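Local coordinates for thioredoxin (Thermosipho africanus, PDB 6MOS), which is a putative thioredoxin that probably carries out thiol-disulfide exchange through the paired cysteines of its CxxC motif, at residues Met28-Phe33 and Pro80-Leu85; Phe33-Cys38 and Ile62-Asn67; Val76-Thr81 and Arg93-Phe98. One frame throughout, in Å; residues are numbered along the deposited sequence.

Contact 1. Residues Met28-Phe33 and Pro80-Leu85; sequences MKIEYF and PTVIIL
Strands 29-33 and 81-85 run antiparallel, their N-to-C directions 165° apart, so that Lys29, Glu31 and Phe33 form hydrogen-bonded pairs with Leu85, Ile83 and Thr81, and Ile30-Ile84 and Tyr32-Val82 are the non-hydrogen-bonded pairs between them. The ladder is regular at its middle, where Glu31 N donates to Ile83 O over 2.9 Å almost in a straight line (175° at the hydrogen). It slackens toward Pro80: Thr81 N lies 3.3 Å from Phe33 O.

On the face bearing Glu31, Phe33, Ile83 and Leu85, the methyl Leu85 CD1 rests against the carboxylate, 3.8 Å from Glu31 CD. With CG anti to the carbonyl carbon (chi1 -74°) and the chain extended beyond it, Glu31 stands its acid group up off the sheet beside that methyl. Both oxygens have partners: OE2 accepts from Lys29 NZ at 2.8 Å through its anti lone pair, and OE1 is hydrogen-bonded to Tyr70 OH, while Lys29 NZ also bridges to Glu60. With an alanine here, Lys29 is likely to lose one of its two acidic mates and Tyr70 OH this partner, and a gap would probably open beside Leu85 CD1. Farther along, Phe33 CE1 meets Ile83 CD1 at 3.6 Å, and Thr81 O sits in the ring plane at the edge.

On the opposite face, which carries Ile30, Tyr32, Val82 and Ile84, Val82 CG2 touches the Tyr32 ring edge, 3.8 Å from CD1. Met28, bent at chi3, brings its CE to Ile84 CG2 at 3.6 Å, the two side chains lying alongside each other.

Helix 39-55 packs on Tyr32 and accepts its hydroxyl bond at Cys41 O, helix 100-115 covers Met28, Ile30 and Ile84, and strands 58-63 and 89-95 flank the pair as its neighbours in the sheet.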
loop_
_atom_site.group_PDB
_atom_site.type_symbol
_atom_site.label_atom_id
_atom_site.label_comp_id
_atom_site.label_asym_id
_atom_site.label_seq_id
_atom_site.Cartn_x
_atom_site.Cartn_y
_atom_site.Cartn_z
ATOM N N MET A 28 5.284 -10.073 -5.481
ATOM C CA MET A 28 4.340 -9.212 -4.748
ATOM C C MET A 28 4.518 -7.751 -5.119
ATOM O O MET A 28 5.459 -7.379 -5.822
ATOM C CB MET A 28 4.500 -9.380 -3.243
ATOM C CG MET A 28 4.042 -10.725 -2.720
ATOM S SD MET A 28 4.378 -10.840 -0.959
ATOM C CE MET A 28 3.118 -9.760 -0.278
ATOM N N LYS A 29 3.604 -6.916 -4.637
ATOM C CA LYS A 29 3.647 -5.504 -4.967
ATOM C C LYS A 29 2.849 -4.759 -3.919
ATOM O O LYS A 29 1.795 -5.235 -3.486
ATOM C CB LYS A 29 3.059 -5.220 -6.351
ATOM C CG LYS A 29 3.350 -3.820 -6.836
ATOM C CD LYS A 29 2.344 -3.367 -7.874
ATOM C CE LYS A 29 2.697 -1.982 -8.371
ATOM N NZ LYS A 29 1.799 -1.523 -9.470
ATOM N N ILE A 30 3.368 -3.608 -3.503
ATOM C CA ILE A 30 2.635 -2.660 -2.675
ATOM C C ILE A 30 2.238 -1.475 -3.538
ATOM O O ILE A 30 3.077 -0.907 -4.244
ATOM C CB ILE A 30 3.471 -2.190 -1.475
ATOM C CG1 ILE A 30 3.845 -3.393 -0.596
ATOM C CG2 ILE A 30 2.725 -1.079 -0.709
ATOM C CD1 ILE A 30 4.839 -3.064 0.501
ATOM N N GLU A 31 0.963 -1.099 -3.478
ATOM C CA GLU A 31 0.471 0.115 -4.116
ATOM C C GLU A 31 0.055 1.077 -3.013
ATOM O O GLU A 31 -0.761 0.720 -2.160
ATOM C CB GLU A 31 -0.688 -0.191 -5.062
ATOM C CG GLU A 31 -0.153 -0.864 -6.362
ATOM C CD GLU A 31 -1.217 -1.167 -7.406
ATOM O OE1 GLU A 31 -2.404 -1.065 -7.095
ATOM O OE2 GLU A 31 -0.857 -1.543 -8.562
ATOM N N TYR A 32 0.637 2.276 -3.021
ATOM C CA TYR A 32 0.427 3.276 -1.975
ATOM C C TYR A 32 -0.253 4.473 -2.620
ATOM O O TYR A 32 0.353 5.145 -3.455
ATOM C CB TYR A 32 1.759 3.677 -1.354
ATOM C CG TYR A 32 1.636 4.654 -0.213
ATOM C CD1 TYR A 32 1.196 4.229 1.022
ATOM C CD2 TYR A 32 1.978 5.989 -0.373
ATOM C CE1 TYR A 32 1.070 5.119 2.071
ATOM C CE2 TYR A 32 1.857 6.897 0.676
ATOM C CZ TYR A 32 1.402 6.448 1.894
ATOM O OH TYR A 32 1.282 7.328 2.958
ATOM N N PHE A 33 -1.499 4.743 -2.239
ATOM C CA PHE A 33 -2.282 5.828 -2.825
ATOM C C PHE A 33 -2.237 7.037 -1.905
ATOM O O PHE A 33 -2.516 6.920 -0.707
ATOM C CB PHE A 33 -3.730 5.404 -3.071
ATOM C CG PHE A 33 -3.868 4.239 -4.021
ATOM C CD1 PHE A 33 -3.778 2.933 -3.556
ATOM C CD2 PHE A 33 -4.091 4.455 -5.373
ATOM C CE1 PHE A 33 -3.906 1.851 -4.429
ATOM C CE2 PHE A 33 -4.219 3.382 -6.258
ATOM C CZ PHE A 33 -4.124 2.083 -5.787
ATOM N N PRO A 80 -4.451 7.895 3.239
ATOM C CA PRO A 80 -3.713 6.879 2.472
ATOM C C PRO A 80 -4.537 5.612 2.249
ATOM O O PRO A 80 -5.394 5.282 3.077
ATOM C CB PRO A 80 -2.492 6.610 3.348
ATOM C CG PRO A 80 -2.973 6.885 4.746
ATOM C CD PRO A 80 -3.925 8.061 4.607
ATOM N N THR A 81 -4.325 4.932 1.121
ATOM C CA THR A 81 -4.819 3.577 0.938
ATOM C C THR A 81 -3.624 2.715 0.563
ATOM O O THR A 81 -2.773 3.143 -0.217
ATOM C CB THR A 81 -5.926 3.479 -0.138
ATOM O OG1 THR A 81 -7.132 4.122 0.307
ATOM C CG2 THR A 81 -6.236 2.023 -0.486
ATOM N N VAL A 82 -3.538 1.530 1.159
ATOM C CA VAL A 82 -2.458 0.588 0.886
ATOM C C VAL A 82 -3.079 -0.684 0.335
ATOM O O VAL A 82 -4.003 -1.238 0.936
ATOM C CB VAL A 82 -1.620 0.286 2.144
ATOM C CG1 VAL A 82 -0.575 -0.768 1.826
ATOM C CG2 VAL A 82 -0.939 1.543 2.639
ATOM N N ILE A 83 -2.587 -1.144 -0.816
ATOM C CA ILE A 83 -3.050 -2.400 -1.388
ATOM C C ILE A 83 -1.832 -3.297 -1.533
ATOM O O ILE A 83 -0.826 -2.884 -2.114
ATOM C CB ILE A 83 -3.758 -2.196 -2.739
ATOM C CG1 ILE A 83 -4.969 -1.265 -2.583
ATOM C CG2 ILE A 83 -4.240 -3.525 -3.303
ATOM C CD1 ILE A 83 -5.798 -1.147 -3.843
ATOM N N ILE A 84 -1.895 -4.493 -0.952
ATOM C CA ILE A 84 -0.862 -5.505 -1.145
ATOM C C ILE A 84 -1.344 -6.467 -2.223
ATOM O O ILE A 84 -2.490 -6.934 -2.182
ATOM C CB ILE A 84 -0.550 -6.236 0.174
ATOM C CG1 ILE A 84 -0.196 -5.212 1.262
ATOM C CG2 ILE A 84 0.589 -7.214 -0.030
ATOM C CD1 ILE A 84 -0.033 -5.809 2.648
ATOM N N LEU A 85 -0.493 -6.742 -3.207
ATOM C CA LEU A 85 -0.882 -7.604 -4.311
ATOM C C LEU A 85 0.168 -8.677 -4.539
ATOM O O LEU A 85 1.341 -8.518 -4.186
ATOM C CB LEU A 85 -1.088 -6.820 -5.618
ATOM C CG LEU A 85 -2.132 -5.703 -5.606
ATOM C CD1 LEU A 85 -1.457 -4.356 -5.393
ATOM C CD2 LEU A 85 -2.963 -5.703 -6.872
#

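Contact 2. Residues Phe33-Cys38 and Ile62-Asn67; sequences FKNDKC and IDVIEN
The Phe33 ring meets two side chains of 62-67: Val64 CG1 lies near its plane at the edge, and Ile62 CD1 comes in obliquely, 3.6 Å from Phe33 CE2. Two carboxylates, of Asp36 and Asp63, stand with their planes 74° apart. Lys34 NZ makes salt bridges to both, meeting Asp63 OD2 at 2.8 Å through the anti lone pair, and Asp36 OD1 also at 2.8 Å but from above the carboxylate plane. The second oxygen of Asp63, OD1, is gripped from opposite faces of its plane by Ile65 N and Glu66 N, an Asx turn and Asx motif that fold the chain over as the strand ends.

Two backbone bonds define the parallel pairing: Lys34 N to Ile62 O and Val64 N to Lys34 O, each 2.9 Å. Bends at the first two torsions of Lys34 (chi1 57°, chi2 86°) bring its amine round to Asp63. Beyond the strands, Ile65 CD1 fits between Asn35 CB and Lys37 CE, 3.7 Å from each.

The pairing joins the C-terminal ends of the parallel strands 29-34 and 58-63 of the beta-alpha-beta unit, at the loop leading to Cys38, which is disulfide-bonded to Cys41. Asp36 OD2 and Asp63 OD2 stand 4.0 Å apart, and the shared ammonium would probably offset their repulsion; water 1, accepting from Asp36 N and donating to Asp63 OD2, adds a second bridge between loop and strand.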
loop_
_atom_site.group_PDB
_atom_site.type_symbol
_atom_site.label_atom_id
_atom_site.label_comp_id
_atom_site.label_asym_id
_atom_site.label_seq_id
_atom_site.Cartn_x
_atom_site.Cartn_y
_atom_site.Cartn_z
ATOM N N PHE A 33 -1.499 4.743 -2.239
ATOM C CA PHE A 33 -2.282 5.828 -2.825
ATOM C C PHE A 33 -2.237 7.037 -1.905
ATOM O O PHE A 33 -2.516 6.920 -0.707
ATOM C CB PHE A 33 -3.730 5.404 -3.071
ATOM C CG PHE A 33 -3.868 4.239 -4.021
ATOM C CD1 PHE A 33 -3.778 2.933 -3.556
ATOM C CD2 PHE A 33 -4.091 4.455 -5.373
ATOM C CE1 PHE A 33 -3.906 1.851 -4.429
ATOM C CE2 PHE A 33 -4.219 3.382 -6.258
ATOM C CZ PHE A 33 -4.124 2.083 -5.787
ATOM N N LYS A 34 -1.884 8.194 -2.462
ATOM C CA LYS A 34 -1.662 9.376 -1.642
ATOM C C LYS A 34 -2.089 10.615 -2.415
ATOM O O LYS A 34 -2.426 10.557 -3.598
ATOM C CB LYS A 34 -0.187 9.473 -1.205
ATOM C CG LYS A 34 0.852 9.489 -2.359
ATOM C CD LYS A 34 1.079 10.916 -2.900
ATOM C CE LYS A 34 2.172 10.966 -3.958
ATOM N NZ LYS A 34 2.517 12.393 -4.256
ATOM N N ASN A 35 -2.084 11.749 -1.723
ATOM C CA ASN A 35 -1.978 13.025 -2.406
ATOM C C ASN A 35 -1.056 13.909 -1.582
ATOM O O ASN A 35 -0.679 13.569 -0.453
ATOM C CB ASN A 35 -3.355 13.640 -2.678
ATOM C CG ASN A 35 -4.035 14.139 -1.442
ATOM O OD1 ASN A 35 -3.457 14.871 -0.644
ATOM N ND2 ASN A 35 -5.291 13.753 -1.284
ATOM N N ASP A 36 -0.641 15.028 -2.157
ATOM C CA ASP A 36 0.403 15.785 -1.487
ATOM C C ASP A 36 -0.156 16.754 -0.454
ATOM O O ASP A 36 0.622 17.462 0.192
ATOM C CB ASP A 36 1.282 16.507 -2.512
ATOM C CG ASP A 36 2.336 15.585 -3.117
ATOM O OD1 ASP A 36 2.645 14.537 -2.501
ATOM O OD2 ASP A 36 2.863 15.901 -4.202
ATOM N N LYS A 37 -1.473 16.785 -0.269
ATOM C CA LYS A 37 -2.098 17.573 0.789
ATOM C C LYS A 37 -2.460 16.738 2.009
ATOM O O LYS A 37 -3.027 17.271 2.978
ATOM C CB LYS A 37 -3.345 18.268 0.251
ATOM C CG LYS A 37 -3.014 19.384 -0.719
ATOM C CD LYS A 37 -4.265 20.000 -1.326
ATOM C CE LYS A 37 -4.821 19.126 -2.435
ATOM N NZ LYS A 37 -5.637 19.910 -3.399
ATOM N N CYS A 38 -2.132 15.453 1.991
ATOM C CA CYS A 38 -2.492 14.507 3.049
ATOM C C CYS A 38 -1.304 14.334 3.996
ATOM O O CYS A 38 -0.259 13.793 3.613
ATOM C CB CYS A 38 -2.926 13.181 2.427
ATOM S SG CYS A 38 -2.990 11.702 3.503
ATOM N N ILE A 62 1.234 6.248 -5.881
ATOM C CA ILE A 62 0.236 6.700 -6.838
ATOM C C ILE A 62 -0.418 7.944 -6.261
ATOM O O ILE A 62 -0.959 7.901 -5.149
ATOM C CB ILE A 62 -0.808 5.610 -7.122
ATOM C CG1 ILE A 62 -0.113 4.374 -7.694
ATOM C CG2 ILE A 62 -1.905 6.131 -8.062
ATOM C CD1 ILE A 62 -0.962 3.134 -7.693
ATOM N N ASP A 63 -0.355 9.049 -7.004
ATOM C CA ASP A 63 -0.967 10.298 -6.571
ATOM C C ASP A 63 -2.372 10.366 -7.158
ATOM O O ASP A 63 -2.540 10.488 -8.377
ATOM C CB ASP A 63 -0.132 11.503 -6.992
ATOM C CG ASP A 63 -0.580 12.769 -6.284
ATOM O OD1 ASP A 63 -1.679 13.253 -6.616
ATOM O OD2 ASP A 63 0.151 13.252 -5.393
ATOM N N VAL A 64 -3.383 10.317 -6.283
ATOM C CA VAL A 64 -4.764 10.191 -6.746
ATOM C C VAL A 64 -5.269 11.480 -7.373
ATOM O O VAL A 64 -6.272 11.459 -8.095
ATOM C CB VAL A 64 -5.683 9.737 -5.596
ATOM C CG1 VAL A 64 -5.171 8.420 -5.033
ATOM C CG2 VAL A 64 -5.800 10.814 -4.496
ATOM N N ILE A 65 -4.596 12.598 -7.125
ATOM C CA ILE A 65 -4.991 13.868 -7.717
ATOM C C ILE A 65 -4.318 14.057 -9.063
ATOM O O ILE A 65 -4.962 14.463 -10.032
ATOM C CB ILE A 65 -4.682 15.044 -6.764
ATOM C CG1 ILE A 65 -5.615 15.012 -5.554
ATOM C CG2 ILE A 65 -4.843 16.377 -7.496
ATOM C CD1 ILE A 65 -5.334 16.109 -4.536
ATOM N N GLU A 66 -3.025 13.739 -9.145
ATOM C CA GLU A 66 -2.309 13.941 -10.401
ATOM C C GLU A 66 -2.706 12.898 -11.435
ATOM O O GLU A 66 -2.835 13.215 -12.619
ATOM C CB GLU A 66 -0.798 13.918 -10.158
ATOM C CG GLU A 66 -0.283 15.058 -9.281
ATOM C CD GLU A 66 -0.838 16.427 -9.681
ATOM O OE1 GLU A 66 -0.990 16.698 -10.897
ATOM O OE2 GLU A 66 -1.132 17.239 -8.773
ATOM N N ASN A 67 -2.915 11.652 -11.008
ATOM C CA ASN A 67 -3.173 10.529 -11.911
ATOM C C ASN A 67 -4.391 9.753 -11.427
ATOM O O ASN A 67 -4.280 8.599 -10.998
ATOM C CB ASN A 67 -1.948 9.619 -11.996
ATOM C CG ASN A 67 -0.692 10.371 -12.387
ATOM O OD1 ASN A 67 0.250 10.478 -11.601
ATOM N ND2 ASN A 67 -0.677 10.906 -13.608
HETATM O O HOH W 1 -1.383 15.563 -4.822
#

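Contact 3. Residues Val76-Thr81 and Arg93-Phe98; sequences VFTVPT and RFARNF
Backbone contact is slight: Thr81 CA makes a CA-H...O contact with Phe94 O at 3.2 Å. Just beyond, the chain turns at Ala95 to Asn97. That turn has its own bond from Asn97 N to Ala95 O, and Arg96 at its centre adopts phi 72° and psi -67°, the values of a classic gamma turn.

Polar bridging falls to a single water. Water 2 accepts from Arg96 N at 2.9 Å and makes an unusually short contact to Pro80 O, to which it donates, while Thr78 OG1 stands 3.1 Å from it, so that it ties both segments together where their backbones do not pair directly. On the loop side, Thr81 OG1 donates to Thr78 O over 2.6 Å, tilted 33° from the carbonyl plane, and this closes the chain around the cis peptide bond before Pro80.

The cis-proline loop is a hallmark of the thioredoxin fold, and as in that family it lies next to the CxxC motif: Pro80 touches both Cys38 and Cys41.

The Phe98 ring borders the proline. Pro80 O lies in the ring plane at its edge, 3.6 Å from Phe98 CE1, Phe98 CZ meets Pro80 CG, and one face of that ring is covered by Phe94 CB, centred 3.4 Å above it.

Aliphatic contacts complete the join. Ala95 CB meets Thr78 CG2 at 3.7 Å and also abuts the hydroxyl of Thr81. The methylene Arg93 CG passes Thr81 CG2, and the bent chain then brings Arg93 NH1 to 3.9 Å from Val76 CG2. Its guanidinium is held elsewhere, by a salt bridge from NE to Glu90 and a hydrogen bond from NH2 to Lys74 O.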
loop_
_atom_site.group_PDB
_atom_site.type_symbol
_atom_site.label_atom_id
_atom_site.label_comp_id
_atom_site.label_asym_id
_atom_site.label_seq_id
_atom_site.Cartn_x
_atom_site.Cartn_y
_atom_site.Cartn_z
ATOM N N VAL A 76 -10.531 3.431 -5.239
ATOM C CA VAL A 76 -9.793 4.060 -4.152
ATOM C C VAL A 76 -10.293 5.489 -4.026
ATOM O O VAL A 76 -10.198 6.266 -4.985
ATOM C CB VAL A 76 -8.283 4.043 -4.418
ATOM C CG1 VAL A 76 -7.551 4.891 -3.365
ATOM C CG2 VAL A 76 -7.776 2.615 -4.463
ATOM N N PHE A 77 -10.808 5.840 -2.849
ATOM C CA PHE A 77 -11.406 7.148 -2.626
ATOM C C PHE A 77 -10.796 7.925 -1.481
ATOM O O PHE A 77 -10.929 9.152 -1.457
ATOM C CB PHE A 77 -12.910 7.006 -2.369
ATOM C CG PHE A 77 -13.579 6.127 -3.348
ATOM C CD1 PHE A 77 -13.624 6.485 -4.683
ATOM C CD2 PHE A 77 -14.141 4.932 -2.953
ATOM C CE1 PHE A 77 -14.223 5.668 -5.609
ATOM C CE2 PHE A 77 -14.750 4.112 -3.872
ATOM C CZ PHE A 77 -14.789 4.477 -5.204
ATOM N N THR A 78 -10.172 7.264 -0.525
ATOM C CA THR A 78 -9.520 7.929 0.588
ATOM C C THR A 78 -8.023 7.664 0.539
ATOM O O THR A 78 -7.573 6.637 0.028
ATOM C CB THR A 78 -10.085 7.457 1.940
ATOM O OG1 THR A 78 -9.369 8.104 2.998
ATOM C CG2 THR A 78 -9.994 5.943 2.081
ATOM N N VAL A 79 -7.250 8.603 1.071
ATOM C CA VAL A 79 -5.816 8.381 1.237
ATOM C C VAL A 79 -5.451 8.600 2.702
ATOM O O VAL A 79 -6.092 9.408 3.391
ATOM C CB VAL A 79 -4.995 9.274 0.284
ATOM C CG1 VAL A 79 -5.282 8.877 -1.133
ATOM C CG2 VAL A 79 -5.375 10.736 0.450
ATOM N N PRO A 80 -4.451 7.895 3.239
ATOM C CA PRO A 80 -3.713 6.879 2.472
ATOM C C PRO A 80 -4.537 5.612 2.249
ATOM O O PRO A 80 -5.394 5.282 3.077
ATOM C CB PRO A 80 -2.492 6.610 3.348
ATOM C CG PRO A 80 -2.973 6.885 4.746
ATOM C CD PRO A 80 -3.925 8.061 4.607
ATOM N N THR A 81 -4.325 4.932 1.121
ATOM C CA THR A 81 -4.819 3.577 0.938
ATOM C C THR A 81 -3.624 2.715 0.563
ATOM O O THR A 81 -2.773 3.143 -0.217
ATOM C CB THR A 81 -5.926 3.479 -0.138
ATOM O OG1 THR A 81 -7.132 4.122 0.307
ATOM C CG2 THR A 81 -6.236 2.023 -0.486
ATOM N N ARG A 93 -6.431 -4.841 1.362
ATOM C CA ARG A 93 -6.528 -3.402 1.198
ATOM C C ARG A 93 -6.632 -2.758 2.575
ATOM O O ARG A 93 -7.320 -3.279 3.466
ATOM C CB ARG A 93 -7.731 -3.037 0.314
ATOM C CG ARG A 93 -7.910 -1.555 0.053
ATOM C CD ARG A 93 -9.121 -1.289 -0.829
ATOM N NE ARG A 93 -8.988 -1.889 -2.149
ATOM C CZ ARG A 93 -9.498 -1.356 -3.258
ATOM N NH1 ARG A 93 -10.168 -0.213 -3.189
ATOM N NH2 ARG A 93 -9.324 -1.954 -4.429
ATOM N N PHE A 94 -5.912 -1.653 2.763
ATOM C CA PHE A 94 -5.974 -0.869 3.995
ATOM C C PHE A 94 -6.441 0.536 3.647
ATOM O O PHE A 94 -5.784 1.235 2.878
ATOM C CB PHE A 94 -4.610 -0.801 4.686
ATOM C CG PHE A 94 -3.999 -2.136 4.984
ATOM C CD1 PHE A 94 -3.261 -2.810 4.021
ATOM C CD2 PHE A 94 -4.135 -2.712 6.237
ATOM C CE1 PHE A 94 -2.683 -4.043 4.300
ATOM C CE2 PHE A 94 -3.551 -3.948 6.521
ATOM C CZ PHE A 94 -2.831 -4.609 5.554
ATOM N N ALA A 95 -7.563 0.961 4.218
ATOM C CA ALA A 95 -8.012 2.332 4.013
ATOM C C ALA A 95 -8.780 2.766 5.252
ATOM O O ALA A 95 -9.210 1.932 6.054
ATOM C CB ALA A 95 -8.889 2.467 2.770
ATOM N N ARG A 96 -8.919 4.079 5.406
ATOM C CA ARG A 96 -9.741 4.694 6.454
ATOM C C ARG A 96 -9.133 4.576 7.844
ATOM O O ARG A 96 -8.766 5.592 8.445
ATOM C CB ARG A 96 -11.156 4.103 6.457
ATOM C CG ARG A 96 -12.049 4.632 5.347
ATOM C CD ARG A 96 -13.394 3.925 5.312
ATOM N NE ARG A 96 -14.224 4.393 4.202
ATOM C CZ ARG A 96 -14.120 3.955 2.948
ATOM N NH1 ARG A 96 -13.211 3.036 2.633
ATOM N NH2 ARG A 96 -14.922 4.441 2.005
ATOM N N ASN A 97 -9.037 3.361 8.387
ATOM C CA ASN A 97 -8.535 3.189 9.754
ATOM C C ASN A 97 -7.606 1.980 9.795
ATOM O O ASN A 97 -8.065 0.833 9.846
ATOM C CB ASN A 97 -9.670 3.042 10.760
ATOM C CG ASN A 97 -9.324 3.639 12.118
ATOM O OD1 ASN A 97 -8.382 4.426 12.245
ATOM N ND2 ASN A 97 -10.084 3.265 13.141
ATOM N N PHE A 98 -6.302 2.247 9.786
ATOM C CA PHE A 98 -5.294 1.201 9.885
ATOM C C PHE A 98 -3.983 1.827 10.337
ATOM O O PHE A 98 -3.735 3.017 10.108
ATOM C CB PHE A 98 -5.106 0.476 8.549
ATOM C CG PHE A 98 -4.474 1.320 7.486
ATOM C CD1 PHE A 98 -5.244 2.184 6.710
ATOM C CD2 PHE A 98 -3.113 1.236 7.237
ATOM C CE1 PHE A 98 -4.658 2.946 5.720
ATOM C CE2 PHE A 98 -2.520 2.012 6.246
ATOM C CZ PHE A 98 -3.295 2.861 5.488
HETATM O O HOH W 2 -7.310 6.298 4.365
#

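All three contacts reach one mixed sheet, in strand order 58-63, 29-34, 81-86, 89-95. Contact 1 joins the two central strands, contact 2 adds the 58-63 edge and contact 3 joins the cis-proline loop to strand 89-95. Their centres lie about 10 Å apart between contacts 1 and 3, 12 Å between contacts 2 and 3, and 13 Å between contacts 1 and 2. Along the chain, contact 2 is nested within the loop that contact 1 closes, and contact 3 follows contact 2. Phe33 belongs to contacts 1 and 2, Pro80 and Thr81 to contacts 1 and 3. The sheet thereby brings the Cys38 loop and the cis-proline loop together: Pro80 CD lies 3.9 Å from Cys38 SG.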